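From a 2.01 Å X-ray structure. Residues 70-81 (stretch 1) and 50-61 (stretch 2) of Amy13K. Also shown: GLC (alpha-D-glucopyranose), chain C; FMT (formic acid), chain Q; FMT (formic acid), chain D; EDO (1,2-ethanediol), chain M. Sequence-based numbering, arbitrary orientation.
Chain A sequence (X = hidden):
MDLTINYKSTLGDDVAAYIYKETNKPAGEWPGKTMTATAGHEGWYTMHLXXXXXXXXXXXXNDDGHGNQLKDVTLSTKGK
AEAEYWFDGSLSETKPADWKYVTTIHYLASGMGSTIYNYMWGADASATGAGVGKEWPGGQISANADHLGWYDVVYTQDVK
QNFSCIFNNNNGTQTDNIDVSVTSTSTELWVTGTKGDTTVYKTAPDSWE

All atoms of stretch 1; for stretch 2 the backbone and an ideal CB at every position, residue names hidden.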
# COMPACT_ATOMS: atom_id res chain seq x y z
N LEU A 70 -2.78 17.91 16.94
CA LEU A 70 -3.34 17.16 18.05
C LEU A 70 -2.24 16.76 19.03
O LEU A 70 -1.05 16.84 18.71
CB LEU A 70 -4.07 15.92 17.54
CG LEU A 70 -5.11 16.17 16.45
CD1 LEU A 70 -5.81 14.87 16.08
CD2 LEU A 70 -6.13 17.22 16.87
N LYS A 71 -2.65 16.33 20.21
CA LYS A 71 -1.71 15.90 21.25
C LYS A 71 -0.96 14.63 20.82
O LYS A 71 -1.51 13.79 20.11
CB LYS A 71 -2.47 15.65 22.55
CG LYS A 71 -1.63 15.76 23.80
CD LYS A 71 -2.30 15.03 24.95
CE LYS A 71 -1.54 15.20 26.25
NZ LYS A 71 -2.18 14.44 27.36
N ASP A 72 0.29 14.51 21.25
CA ASP A 72 1.11 13.35 20.92
C ASP A 72 0.48 12.04 21.38
O ASP A 72 -0.10 11.98 22.47
CB ASP A 72 2.50 13.47 21.57
CG ASP A 72 3.14 14.82 21.34
OD1 ASP A 72 2.43 15.84 21.34
OD2 ASP A 72 4.38 14.86 21.17
N VAL A 73 0.60 11.00 20.56
CA VAL A 73 0.26 9.64 20.98
C VAL A 73 1.40 8.68 20.64
O VAL A 73 2.13 8.89 19.66
CB VAL A 73 -1.05 9.13 20.34
CG1 VAL A 73 -2.22 10.01 20.75
CG2 VAL A 73 -0.93 9.06 18.82
N THR A 74 1.54 7.63 21.44
CA THR A 74 2.62 6.67 21.28
C THR A 74 2.25 5.55 20.31
O THR A 74 1.17 4.96 20.40
CB THR A 74 3.01 6.03 22.64
OG1 THR A 74 3.48 7.04 23.53
CG2 THR A 74 4.09 4.96 22.46
N LEU A 75 3.16 5.28 19.37
CA LEU A 75 3.06 4.11 18.51
C LEU A 75 4.02 3.04 19.04
O LEU A 75 5.23 3.15 18.87
CB LEU A 75 3.40 4.47 17.06
CG LEU A 75 2.68 5.68 16.45
CD1 LEU A 75 3.14 5.88 15.01
CD2 LEU A 75 1.16 5.53 16.53
N SER A 76 3.47 2.02 19.69
CA SER A 76 4.29 0.99 20.31
C SER A 76 4.75 -0.03 19.27
O SER A 76 4.28 -1.16 19.23
CB SER A 76 3.50 0.30 21.43
OG SER A 76 3.13 1.23 22.44
N THR A 77 5.70 0.40 18.44
CA THR A 77 6.12 -0.37 17.27
C THR A 77 7.33 -1.28 17.49
O THR A 77 7.66 -2.08 16.61
CB THR A 77 6.47 0.58 16.11
OG1 THR A 77 7.30 1.64 16.60
CG2 THR A 77 5.22 1.16 15.48
N LYS A 78 7.98 -1.16 18.64
CA LYS A 78 9.23 -1.90 18.86
C LYS A 78 9.06 -3.40 18.64
O LYS A 78 8.22 -4.04 19.26
CB LYS A 78 9.77 -1.65 20.26
CG LYS A 78 11.12 -2.32 20.50
CD LYS A 78 11.70 -2.00 21.87
CE LYS A 78 13.09 -2.60 22.02
NZ LYS A 78 13.68 -2.36 23.36
N GLY A 79 9.87 -3.95 17.74
CA GLY A 79 9.90 -5.38 17.49
C GLY A 79 8.85 -5.89 16.53
O GLY A 79 8.86 -7.06 16.17
N LYS A 80 7.93 -5.02 16.11
CA LYS A 80 6.85 -5.41 15.22
C LYS A 80 7.30 -5.46 13.76
O LYS A 80 8.22 -4.75 13.36
CB LYS A 80 5.66 -4.45 15.35
CG LYS A 80 5.10 -4.32 16.76
CD LYS A 80 4.52 -5.63 17.28
CE LYS A 80 3.89 -5.44 18.65
NZ LYS A 80 3.20 -6.66 19.16
N ALA A 81 6.64 -6.31 12.97
CA ALA A 81 6.94 -6.43 11.54
C ALA A 81 6.08 -5.48 10.73
O ALA A 81 6.47 -5.03 9.65
CB ALA A 81 6.73 -7.87 11.08
N UNK A 50 7.98 3.35 5.84
CA UNK A 50 8.88 2.32 6.32
C UNK A 50 9.66 2.91 7.47
O UNK A 50 10.27 3.97 7.33
CB UNK A 50 9.81 1.81 5.21
N UNK A 51 9.63 2.25 8.62
CA UNK A 51 10.48 2.68 9.72
C UNK A 51 11.15 1.54 10.48
O UNK A 51 10.78 0.37 10.39
CB UNK A 51 9.65 3.52 10.70
N UNK A 52 12.17 1.95 11.23
CA UNK A 52 13.02 1.08 12.01
C UNK A 52 12.33 0.62 13.28
O UNK A 52 12.04 1.43 14.16
CB UNK A 52 14.33 1.79 12.35
N UNK A 53 12.06 -0.68 13.39
CA UNK A 53 11.32 -1.23 14.52
C UNK A 53 12.19 -1.43 15.76
O UNK A 53 11.80 -2.14 16.69
CB UNK A 53 10.68 -2.56 14.12
N UNK A 54 13.36 -0.81 15.78
CA UNK A 54 14.23 -0.88 16.94
C UNK A 54 13.59 -0.18 18.13
O UNK A 54 13.93 -0.46 19.28
CB UNK A 54 15.59 -0.26 16.63
N UNK A 55 12.66 0.73 17.86
CA UNK A 55 12.06 1.56 18.90
C UNK A 55 10.57 1.77 18.73
O UNK A 55 9.99 1.46 17.69
CB UNK A 55 12.76 2.92 18.94
N UNK A 56 9.95 2.31 19.78
CA UNK A 56 8.63 2.90 19.67
C UNK A 56 8.78 4.29 19.08
O UNK A 56 9.90 4.77 18.92
CB UNK A 56 7.92 2.95 21.03
N UNK A 57 7.66 4.92 18.74
CA UNK A 57 7.68 6.30 18.27
C UNK A 57 6.50 7.08 18.83
O UNK A 57 5.57 6.50 19.40
CB UNK A 57 7.67 6.35 16.74
N UNK A 58 6.56 8.40 18.66
CA UNK A 58 5.45 9.28 18.97
C UNK A 58 4.87 9.81 17.67
O UNK A 58 5.60 10.04 16.71
CB UNK A 58 5.89 10.43 19.88
N UNK A 59 3.55 10.02 17.66
CA UNK A 59 2.85 10.54 16.49
C UNK A 59 2.15 11.85 16.83
O UNK A 59 1.47 11.94 17.85
CB UNK A 59 1.84 9.52 15.97
N UNK A 60 2.33 12.84 15.98
CA UNK A 60 1.56 14.08 16.06
C UNK A 60 0.84 14.31 14.74
O UNK A 60 1.47 14.56 13.71
CB UNK A 60 2.46 15.27 16.40
N UNK A 61 -0.48 14.19 14.77
CA UNK A 61 -1.32 14.53 13.63
C UNK A 61 -1.53 16.04 13.61
O UNK A 61 -1.75 16.66 14.66
CB UNK A 61 -2.66 13.79 13.69
C1 GLC C . 7.49 17.85 18.63
C2 GLC C . 7.04 17.66 20.06
C3 GLC C . 8.21 17.70 21.03
C4 GLC C . 9.32 16.77 20.55
C5 GLC C . 9.64 17.01 19.09
C6 GLC C . 10.71 16.08 18.52
O2 GLC C . 6.10 18.65 20.33
O3 GLC C . 7.79 17.38 22.32
O4 GLC C . 10.43 16.97 21.39
O5 GLC C . 8.47 16.90 18.34
O6 GLC C . 11.04 16.35 17.18
C FMT Q . 11.50 2.46 22.81
O1 FMT Q . 10.77 1.53 22.52
O2 FMT Q . 12.47 2.76 22.12
C FMT D . 3.78 -7.71 14.14
O1 FMT D . 3.89 -7.16 13.05
O2 FMT D . 4.60 -8.53 14.54
C1 EDO M . 6.08 -7.87 19.81
O1 EDO M . 6.01 -9.11 20.54
C2 EDO M . 7.54 -7.45 19.64
O2 EDO M . 7.87 -6.46 20.63

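Position 50 lies beyond the reach of stretch 1, which sets no requirement; T50 occupies it. At position 51 CA-to-CB points toward stretch 1, yet nothing there lies within 5.5 Å of the ideal CB, so a long apolar side chain could use the gap. The residue is L51, whose CD1 comes 4.3 Å from T77 OG1. Position 52 points away and suits polar groups; D52 OD1 accepts hydrogen bonds from position 54.

Position 53 is more demanding. Its CB points toward the type II turn T77 to K80 and lies 3.4 Å from K80 O, an acceptor that invites a short side chain with a donor. Asparagine, serine or threonine might serve. N53 gives ND2 to K80 O at 2.9 Å, while its backbone O receives G79 N at 2.8 Å, so one residue grips the turn twice.

Positions 54 and 55 point away, leaving their side chains largely free. S54 donates to D52 OD1 through both OG (2.6 Å) and N (3.0 Å). At T55 the backbone matters more: T77 OG1 donates to T55 O at 2.9 Å.

At position 56 CA-to-CB points sideways, with CB 3.5 Å from L75 O, near the amide of K78. A short acceptor fits, aspartate or asparagine above all. D56 accepts K78 N through OD1 at 2.9 Å, and a water joins its OD2 to S76 OG.

Positions 57 to 59 pair antiparallel with L75, T74 and V73. CB of 57 lies on the face of L75 and V73, 4.7 Å from T77 OG1, and a large side chain, aromatic or aliphatic, could extend past that threonine. In Y57 the ring meets T77 OG1 at its edge (CD1 to OG1, 3.3 Å), and OH reaches back to donate to D52 O at 2.6 Å.

Position 58 shares the other face with T74, whose hydroxyl favours a small polar partner, although other strand formers would fit. S58 OG and T74 OG1 meet through a water.

Position 59 returns to the face of V73 and L75, with CB 4.0 Å from L75 CG: a place for leucine, isoleucine or valine. L59 CB also lies 4.0 Å from V73 CG2, and L59 N donates to V73 O at 2.7 Å.

At position 60 CA-to-CB points sideways, and the ideal CB lies 4.5 Å from L70 O; a branched aliphatic suits the strand, though D72 nearby would also tolerate a polar group. I60 sends CD1 to 3.3 Å from D72 OD2, and I60 CD1 lies 3.8 Å from GLC C1.

At position 61 the ideal CB lies 4.1 Å from L70 CD1, which favours an apolar residue. L61 packs there, its O accepting L70 N at 2.8 Å.

Stretch 2, residues 50-61: TLDNSTDYSLIL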
# COMPACT_ATOMS: atom_id res chain seq x y z
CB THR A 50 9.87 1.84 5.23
OG1 THR A 50 9.14 1.30 4.12
CG2 THR A 50 10.81 0.77 5.78
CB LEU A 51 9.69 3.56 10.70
CG LEU A 51 8.35 3.13 11.29
CD1 LEU A 51 8.50 2.18 12.47
CD2 LEU A 51 7.63 4.38 11.74
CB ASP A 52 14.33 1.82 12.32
CG ASP A 52 15.24 1.06 13.25
OD1 ASP A 52 15.08 -0.16 13.39
OD2 ASP A 52 16.13 1.71 13.84
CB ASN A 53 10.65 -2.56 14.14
CG ASN A 53 11.64 -3.72 14.03
OD1 ASN A 53 12.85 -3.53 14.04
ND2 ASN A 53 11.11 -4.93 13.89
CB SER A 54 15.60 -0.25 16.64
OG SER A 54 16.25 -0.92 15.58
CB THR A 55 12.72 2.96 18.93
OG1 THR A 55 12.41 3.66 17.71
CG2 THR A 55 14.22 2.86 19.10
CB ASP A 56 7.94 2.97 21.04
CG ASP A 56 7.70 1.61 21.66
OD1 ASP A 56 7.54 0.63 20.90
OD2 ASP A 56 7.67 1.52 22.90
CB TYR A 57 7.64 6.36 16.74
CG TYR A 57 8.86 5.76 16.07
CD1 TYR A 57 8.94 4.39 15.85
CD2 TYR A 57 9.92 6.56 15.66
CE1 TYR A 57 10.05 3.83 15.25
CE2 TYR A 57 11.03 6.00 15.05
CZ TYR A 57 11.09 4.64 14.85
OH TYR A 57 12.19 4.07 14.24
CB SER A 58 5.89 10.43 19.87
OG SER A 58 6.32 9.95 21.13
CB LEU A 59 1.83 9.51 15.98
CG LEU A 59 0.78 10.03 14.98
CD1 LEU A 59 1.41 10.35 13.63
CD2 LEU A 59 -0.35 9.02 14.83
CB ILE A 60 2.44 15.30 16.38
CG1 ILE A 60 3.03 15.16 17.79
CG2 ILE A 60 1.63 16.60 16.29
CD1 ILE A 60 4.06 16.22 18.14
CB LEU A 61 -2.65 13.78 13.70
CG LEU A 61 -2.55 12.26 13.58
CD1 LEU A 61 -3.82 11.59 14.07
CD2 LEU A 61 -2.25 11.85 12.14
O HOH W 1 14.61 0.52 22.56
O HOH W 2 5.12 1.47 24.18
O HOH W 3 3.95 10.00 22.79
O HOH W 4 -1.41 12.98 17.39
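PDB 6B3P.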